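Local coordinates for xylulokinase (Brucella ovis, PDB 5VM1), which probably phosphorylates D-xylulose to D-xylulose 5-phosphate at the expense of ATP, as a sugar kinase of the FGGY family, at residues Glu328-Pro333 with Ser471-Ala476; Ala418-Ile423 with Pro465-Leu470. All coordinates share one frame; numbering follows the deposited sequence.

Interaction 1: residues Glu328-Pro333 with Ser471-Ala476; sequences ETLKAP and SAYDEA
Mostly apolar van der Waals contact joins the loop 328-333 to the first turns of the C-terminal helix 470-488. The ring of Tyr-473 is at its centre. Pro-333 supplies a CH-pi contact: its CG lies over one face of that ring, 4.2 Å from the centroid and 25° off the ring normal. The two side chains cross obliquely. Further along the ring, Leu-330 and Tyr-473 meet tip to tip. CG of Leu-330 is anti to its backbone N (chi1 -161°), and its two methyls divide the work. CD1 of Leu-330 touches OH of Tyr-473 at 3.4 Å, while CD2 of Leu-330 reaches CE1 of Tyr-473 at 3.7 Å. The carbonyl O of Lys-331 lies at the ring edge, near its plane.

A second group of contacts fits the proline to the helix surface. CB of Pro-333 meets CB of Ala-476 at 3.6 Å, and CD of Pro-333 meets CB of Ala-472 at 3.9 Å. Ala-472 and Ala-476 are one turn apart, so their small methyls let the proline ring come close to the helix.

Glu-376 of helix 367-390 also touches Pro-333 and Tyr-473, and Ala-414 and Thr-417 of helix 409-419 pack on the tyrosine. This is loop-on-helix packing around a largely buried tyrosine, in the actin-like ATPase fold of FGGY kinases, away from the predicted substrate-binding and catalytic residues.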
ATOM      1  N   GLU A 328      24.558 -14.909  -6.910  1.00 50.62           N
ATOM      2  CA  GLU A 328      24.228 -13.737  -7.708  1.00 56.66           C
ATOM      3  C   GLU A 328      23.934 -14.056  -9.172  1.00 53.92           C
ATOM      4  O   GLU A 328      23.284 -13.244  -9.842  1.00 57.35           O
ATOM      5  CB  GLU A 328      25.388 -12.720  -7.657  1.00 64.40           C
ATOM      6  CG  GLU A 328      25.930 -12.360  -6.261  1.00 69.93           C
ATOM      7  CD  GLU A 328      25.067 -11.359  -5.499  1.00 70.78           C
ATOM      8  OE1 GLU A 328      24.908 -10.201  -5.951  1.00 73.83           O
ATOM      9  OE2 GLU A 328      24.558 -11.734  -4.427  1.00 70.87           O
ATOM     10  N   THR A 329      24.315 -15.235  -9.658  1.00 51.57           N
ATOM     11  CA  THR A 329      24.126 -15.603 -11.056  1.00 53.15           C
ATOM     12  C   THR A 329      22.811 -16.361 -11.248  1.00 54.35           C
ATOM     13  O   THR A 329      22.512 -17.311 -10.510  1.00 50.05           O
ATOM     14  CB  THR A 329      25.306 -16.443 -11.546  1.00 50.71           C
ATOM     15  OG1 THR A 329      26.491 -15.638 -11.524  1.00 50.76           O
ATOM     16  CG2 THR A 329      25.062 -16.938 -12.972  1.00 48.35           C
ATOM     17  N   LEU A 330      22.001 -15.892 -12.199  1.00 49.52           N
ATOM     18  CA  LEU A 330      20.727 -16.537 -12.487  1.00 46.19           C
ATOM     19  C   LEU A 330      20.964 -17.912 -13.097  1.00 47.07           C
ATOM     20  O   LEU A 330      21.861 -18.097 -13.930  1.00 43.12           O
ATOM     21  CB  LEU A 330      19.882 -15.688 -13.434  1.00 42.89           C
ATOM     22  CG  LEU A 330      18.378 -16.014 -13.462  1.00 44.50           C
ATOM     23  CD1 LEU A 330      17.686 -15.522 -12.191  1.00 43.24           C
ATOM     24  CD2 LEU A 330      17.686 -15.438 -14.678  1.00 37.68           C
ATOM     25  N   LYS A 331      20.179 -18.884 -12.646  1.00 44.67           N
ATOM     26  CA  LYS A 331      20.211 -20.250 -13.153  1.00 44.74           C
ATOM     27  C   LYS A 331      18.949 -20.551 -13.954  1.00 43.62           C
ATOM     28  O   LYS A 331      17.886 -19.965 -13.715  1.00 53.49           O
ATOM     29  CB  LYS A 331      20.321 -21.244 -12.001  1.00 43.31           C
ATOM     30  CG  LYS A 331      21.596 -21.124 -11.198  1.00 44.05           C
ATOM     31  CD  LYS A 331      21.541 -22.080 -10.038  1.00 40.90           C
ATOM     32  CE  LYS A 331      22.644 -21.829  -9.029  1.00 46.09           C
ATOM     33  NZ  LYS A 331      22.319 -22.626  -7.804  1.00 56.43           N
ATOM     34  N   ALA A 332      19.061 -21.485 -14.888  1.00 39.88           N
ATOM     35  CA  ALA A 332      17.876 -21.937 -15.603  1.00 41.99           C
ATOM     36  C   ALA A 332      16.963 -22.668 -14.632  1.00 42.57           C
ATOM     37  O   ALA A 332      17.448 -23.361 -13.741  1.00 49.49           O
ATOM     38  CB  ALA A 332      18.235 -22.871 -16.747  1.00 40.73           C
ATOM     39  N   PRO A 333      15.651 -22.497 -14.738  1.00 36.02           N
ATOM     40  CA  PRO A 333      14.760 -23.191 -13.802  1.00 39.32           C
ATOM     41  C   PRO A 333      14.954 -24.695 -13.920  1.00 49.90           C
ATOM     42  O   PRO A 333      15.244 -25.232 -14.999  1.00 41.65           O
ATOM     43  CB  PRO A 333      13.360 -22.768 -14.250  1.00 33.66           C
ATOM     44  CG  PRO A 333      13.566 -21.508 -15.028  1.00 34.12           C
ATOM     45  CD  PRO A 333      14.909 -21.668 -15.696  1.00 39.76           C
ATOM     46  N   SER A 471      13.661 -17.984 -22.699  1.00 59.82           N
ATOM     47  CA  SER A 471      12.869 -19.108 -23.168  1.00 48.50           C
ATOM     48  C   SER A 471      12.635 -20.115 -22.053  1.00 42.38           C
ATOM     49  O   SER A 471      11.510 -20.577 -21.851  1.00 41.13           O
ATOM     50  CB  SER A 471      13.570 -19.764 -24.358  1.00 51.12           C
ATOM     51  OG  SER A 471      12.823 -20.860 -24.840  1.00 59.25           O
ATOM     52  N   ALA A 472      13.687 -20.451 -21.301  1.00 42.24           N
ATOM     53  CA  ALA A 472      13.523 -21.399 -20.206  1.00 40.59           C
ATOM     54  C   ALA A 472      12.563 -20.863 -19.153  1.00 38.06           C
ATOM     55  O   ALA A 472      11.781 -21.626 -18.574  1.00 44.29           O
ATOM     56  CB  ALA A 472      14.880 -21.749 -19.592  1.00 41.34           C
ATOM     57  N   TYR A 473      12.572 -19.545 -18.919  1.00 37.49           N
ATOM     58  CA  TYR A 473      11.628 -18.974 -17.960  1.00 35.76           C
ATOM     59  C   TYR A 473      10.192 -19.036 -18.474  1.00 35.77           C
ATOM     60  O   TYR A 473       9.277 -19.216 -17.665  1.00 40.78           O
ATOM     61  CB  TYR A 473      12.014 -17.532 -17.607  1.00 40.78           C
ATOM     62  CG  TYR A 473      12.746 -17.391 -16.292  1.00 40.08           C
ATOM     63  CD1 TYR A 473      14.064 -17.836 -16.151  1.00 42.05           C
ATOM     64  CD2 TYR A 473      12.105 -16.869 -15.166  1.00 34.59           C
ATOM     65  CE1 TYR A 473      14.737 -17.731 -14.940  1.00 35.10           C
ATOM     66  CE2 TYR A 473      12.782 -16.775 -13.934  1.00 31.95           C
ATOM     67  CZ  TYR A 473      14.091 -17.201 -13.838  1.00 33.35           C
ATOM     68  OH  TYR A 473      14.754 -17.116 -12.636  1.00 34.61           O
ATOM     69  N   ASP A 474       9.969 -18.879 -19.791  1.00 36.53           N
ATOM     70  CA  ASP A 474       8.626 -19.082 -20.354  1.00 38.12           C
ATOM     71  C   ASP A 474       8.153 -20.508 -20.136  1.00 46.41           C
ATOM     72  O   ASP A 474       7.007 -20.758 -19.724  1.00 35.28           O
ATOM     73  CB  ASP A 474       8.606 -18.806 -21.861  1.00 42.86           C
ATOM     74  CG  ASP A 474       8.518 -17.332 -22.212  1.00 54.55           C
ATOM     75  OD1 ASP A 474       8.221 -16.483 -21.331  1.00 52.67           O
ATOM     76  OD2 ASP A 474       8.755 -17.037 -23.413  1.00 58.60           O
ATOM     77  N   GLU A 475       9.036 -21.459 -20.411  1.00 55.60           N
ATOM     78  CA  GLU A 475       8.689 -22.858 -20.254  1.00 55.52           C
ATOM     79  C   GLU A 475       8.333 -23.137 -18.800  1.00 47.38           C
ATOM     80  O   GLU A 475       7.306 -23.764 -18.513  1.00 46.02           O
ATOM     81  CB  GLU A 475       9.870 -23.686 -20.759  1.00 68.54           C
ATOM     82  CG  GLU A 475       9.786 -25.178 -20.716  1.00 82.52           C
ATOM     83  CD  GLU A 475      11.142 -25.774 -21.027  1.00 93.10           C
ATOM     84  OE1 GLU A 475      11.583 -26.688 -20.293  1.00 97.47           O
ATOM     85  OE2 GLU A 475      11.781 -25.291 -21.992  1.00 94.77           O
ATOM     86  N   ALA A 476       9.140 -22.617 -17.867  1.00 35.44           N
ATOM     87  CA  ALA A 476       8.847 -22.792 -16.451  1.00 32.76           C
ATOM     88  C   ALA A 476       7.615 -21.990 -16.031  1.00 42.65           C
ATOM     89  O   ALA A 476       6.831 -22.443 -15.182  1.00 44.50           O
ATOM     90  CB  ALA A 476      10.063 -22.404 -15.611  1.00 32.59           C
TER

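Interaction 2: residues Ala418-Ile423 with Pro465-Leu470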
ATOM      1  N   ALA A 418      11.561 -13.106 -15.968  1.00 33.23           N
ATOM      2  CA  ALA A 418      10.211 -13.634 -16.072  1.00 31.64           C
ATOM      3  C   ALA A 418       9.289 -12.664 -16.811  1.00 42.14           C
ATOM      4  O   ALA A 418       8.405 -13.097 -17.556  1.00 42.09           O
ATOM      5  CB  ALA A 418       9.672 -13.980 -14.682  1.00 42.18           C
ATOM      6  N   LEU A 419       9.478 -11.349 -16.618  1.00 46.04           N
ATOM      7  CA  LEU A 419       8.658 -10.319 -17.257  1.00 40.74           C
ATOM      8  C   LEU A 419       9.217  -9.836 -18.580  1.00 45.52           C
ATOM      9  O   LEU A 419       8.469  -9.270 -19.383  1.00 52.89           O
ATOM     10  CB  LEU A 419       8.542  -9.087 -16.353  1.00 31.67           C
ATOM     11  CG  LEU A 419       8.118  -9.306 -14.902  1.00 36.49           C
ATOM     12  CD1 LEU A 419       8.127  -7.994 -14.189  1.00 38.33           C
ATOM     13  CD2 LEU A 419       6.739  -9.954 -14.779  1.00 34.19           C
ATOM     14  N   ASN A 420      10.502 -10.067 -18.823  1.00 47.54           N
ATOM     15  CA  ASN A 420      11.235  -9.437 -19.918  1.00 48.42           C
ATOM     16  C   ASN A 420      11.064  -7.916 -19.902  1.00 50.46           C
ATOM     17  O   ASN A 420      10.834  -7.289 -20.939  1.00 48.78           O
ATOM     18  CB  ASN A 420      10.835  -9.998 -21.280  1.00 40.84           C
ATOM     19  CG  ASN A 420      11.916  -9.785 -22.320  1.00 49.17           C
ATOM     20  OD1 ASN A 420      13.079  -9.542 -21.973  1.00 54.94           O
ATOM     21  ND2 ASN A 420      11.540  -9.827 -23.594  1.00 45.81           N
ATOM     22  N   VAL A 421      11.155  -7.319 -18.711  1.00 53.23           N
ATOM     23  CA  VAL A 421      11.326  -5.869 -18.557  1.00 50.73           C
ATOM     24  C   VAL A 421      12.553  -5.623 -17.682  1.00 51.12           C
ATOM     25  O   VAL A 421      12.846  -6.424 -16.782  1.00 52.51           O
ATOM     26  CB  VAL A 421      10.084  -5.169 -17.963  1.00 41.95           C
ATOM     27  CG1 VAL A 421       8.803  -5.629 -18.627  1.00 36.46           C
ATOM     28  CG2 VAL A 421      10.002  -5.365 -16.473  1.00 38.63           C
ATOM     29  N   PRO A 422      13.344  -4.592 -17.968  1.00 51.60           N
ATOM     30  CA  PRO A 422      14.399  -4.168 -17.027  1.00 49.65           C
ATOM     31  C   PRO A 422      13.822  -3.676 -15.706  1.00 38.07           C
ATOM     32  O   PRO A 422      12.741  -3.093 -15.665  1.00 47.33           O
ATOM     33  CB  PRO A 422      15.101  -3.026 -17.774  1.00 48.93           C
ATOM     34  CG  PRO A 422      14.071  -2.532 -18.737  1.00 45.21           C
ATOM     35  CD  PRO A 422      13.304  -3.755 -19.175  1.00 45.76           C
ATOM     36  N   ILE A 423      14.571  -3.877 -14.624  1.00 41.80           N
ATOM     37  CA  ILE A 423      14.165  -3.443 -13.282  1.00 44.15           C
ATOM     38  C   ILE A 423      15.191  -2.446 -12.757  1.00 46.75           C
ATOM     39  O   ILE A 423      16.372  -2.790 -12.601  1.00 45.96           O
ATOM     40  CB  ILE A 423      14.046  -4.614 -12.289  1.00 36.09           C
ATOM     41  CG1 ILE A 423      13.143  -5.720 -12.822  1.00 32.37           C
ATOM     42  CG2 ILE A 423      13.547  -4.103 -10.954  1.00 31.85           C
ATOM     43  CD1 ILE A 423      12.766  -6.700 -11.735  1.00 38.46           C
ATOM     44  N   PRO A 465      16.822  -8.120 -18.376  1.00 57.94           N
ATOM     45  CA  PRO A 465      16.419  -9.527 -18.487  1.00 52.33           C
ATOM     46  C   PRO A 465      17.541 -10.343 -19.102  1.00 58.02           C
ATOM     47  O   PRO A 465      18.219  -9.887 -20.027  1.00 66.48           O
ATOM     48  CB  PRO A 465      15.195  -9.479 -19.412  1.00 48.41           C
ATOM     49  CG  PRO A 465      14.725  -8.059 -19.382  1.00 47.08           C
ATOM     50  CD  PRO A 465      15.960  -7.233 -19.177  1.00 55.05           C
ATOM     51  N   GLU A 466      17.726 -11.562 -18.586  1.00 50.02           N
ATOM     52  CA  GLU A 466      18.739 -12.482 -19.107  1.00 45.61           C
ATOM     53  C   GLU A 466      18.215 -13.101 -20.395  1.00 46.68           C
ATOM     54  O   GLU A 466      17.399 -14.031 -20.366  1.00 45.97           O
ATOM     55  CB  GLU A 466      19.057 -13.567 -18.086  1.00 54.93           C
ATOM     56  CG  GLU A 466      19.637 -13.093 -16.784  1.00 63.96           C
ATOM     57  CD  GLU A 466      21.140 -12.990 -16.847  1.00 66.23           C
ATOM     58  OE1 GLU A 466      21.702 -13.441 -17.863  1.00 66.86           O
ATOM     59  OE2 GLU A 466      21.757 -12.484 -15.883  1.00 67.32           O
ATOM     60  N   GLN A 467      18.728 -12.626 -21.534  1.00 49.52           N
ATOM     61  CA  GLN A 467      18.184 -13.050 -22.820  1.00 59.48           C
ATOM     62  C   GLN A 467      18.319 -14.559 -22.997  1.00 59.59           C
ATOM     63  O   GLN A 467      17.398 -15.216 -23.500  1.00 59.91           O
ATOM     64  CB  GLN A 467      18.896 -12.296 -23.962  1.00 67.37           C
ATOM     65  CG  GLN A 467      17.992 -11.492 -24.933  1.00 72.28           C
ATOM     66  CD  GLN A 467      17.187 -10.360 -24.252  1.00 85.99           C
ATOM     67  OE1 GLN A 467      17.628  -9.754 -23.257  1.00 87.15           O
ATOM     68  NE2 GLN A 467      15.996 -10.078 -24.795  1.00 85.21           N
ATOM     69  N   ALA A 468      19.419 -15.137 -22.502  1.00 59.79           N
ATOM     70  CA  ALA A 468      19.650 -16.570 -22.663  1.00 56.73           C
ATOM     71  C   ALA A 468      18.629 -17.402 -21.904  1.00 56.10           C
ATOM     72  O   ALA A 468      18.325 -18.524 -22.316  1.00 71.57           O
ATOM     73  CB  ALA A 468      21.059 -16.937 -22.212  1.00 54.20           C
ATOM     74  N   LEU A 469      18.125 -16.908 -20.785  1.00 46.86           N
ATOM     75  CA  LEU A 469      17.182 -17.665 -19.982  1.00 54.03           C
ATOM     76  C   LEU A 469      15.715 -17.266 -20.209  1.00 53.82           C
ATOM     77  O   LEU A 469      14.836 -17.797 -19.512  1.00 41.45           O
ATOM     78  CB  LEU A 469      17.571 -17.558 -18.504  1.00 52.75           C
ATOM     79  CG  LEU A 469      18.919 -18.240 -18.234  1.00 48.87           C
ATOM     80  CD1 LEU A 469      19.322 -18.119 -16.780  1.00 43.59           C
ATOM     81  CD2 LEU A 469      18.844 -19.714 -18.643  1.00 45.24           C
ATOM     82  N   LEU A 470      15.426 -16.388 -21.190  1.00 43.78           N
ATOM     83  CA  LEU A 470      14.045 -15.951 -21.427  1.00 49.80           C
ATOM     84  C   LEU A 470      13.149 -17.108 -21.837  1.00 54.20           C
ATOM     85  O   LEU A 470      11.991 -17.199 -21.398  1.00 42.85           O
ATOM     86  CB  LEU A 470      13.987 -14.890 -22.518  1.00 44.59           C
ATOM     87  CG  LEU A 470      14.267 -13.463 -22.089  1.00 51.42           C
ATOM     88  CD1 LEU A 470      14.192 -12.587 -23.313  1.00 49.91           C
ATOM     89  CD2 LEU A 470      13.317 -12.994 -20.973  1.00 41.41           C
TER
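Asn-420 and Pro-465 bring the two segments together just past the end of helix 409-419. Asn-420 has left the helix with positive phi (52°). Its CG is anti to the backbone N (chi1 -157°), which brings the end of the side chain up to Pro-465 and Leu-470. The side chain of Asn-420 crosses those of Pro-465 and Leu-470 at about a right angle each. OD1 of Asn-420 touches CB of Pro-465 at 3.3 Å and CD1 of Leu-470 at 3.5 Å. These are van der Waals contacts with carbon, not polar bonds. In Leu-470, CG is anti to the carbonyl carbon (chi1 -83°) and the chain is extended at chi2. Both methyls thus lie against the asparagine amide group. The ring of Pro-465 also meets the backbone beyond Asn-420, with its CG 3.6 Å from the carbonyl O of Val-421. Its CD approaches the ring of Pro-422 more loosely.

The contact lies at the surface. Glu-466 N is hydrogen-bonded to Thr-417 OG1 of helix 409-419. Ile-423 opens strand 423-426, which pairs antiparallel with strand 459-463, while Leu-470 begins helix 470-488 and packs on Thr-417.

The centres of interactions 1 and 2 are about 9 Å apart, on the same side of the chain's centre. Along the sequence, 328-333 comes first, then 418-423, 465-470 and 471-476, so interaction 2 falls between the two halves of interaction 1. The last two segments are continuous and form the entry into helix 470-488. The contacts also touch directly: Leu-330 CD2 packs on Glu-466 CG at 3.7 Å, and Ala-332 CB on Leu-469 CD2 at 3.7 Å. Thr-417 of helix 409-419 borders both. Together they pack the start of the C-terminal helix against helices 367-390 and 409-419 and the 328-333 loop, just after the chain leaves edge strand 459-463 of the C-terminal sheet.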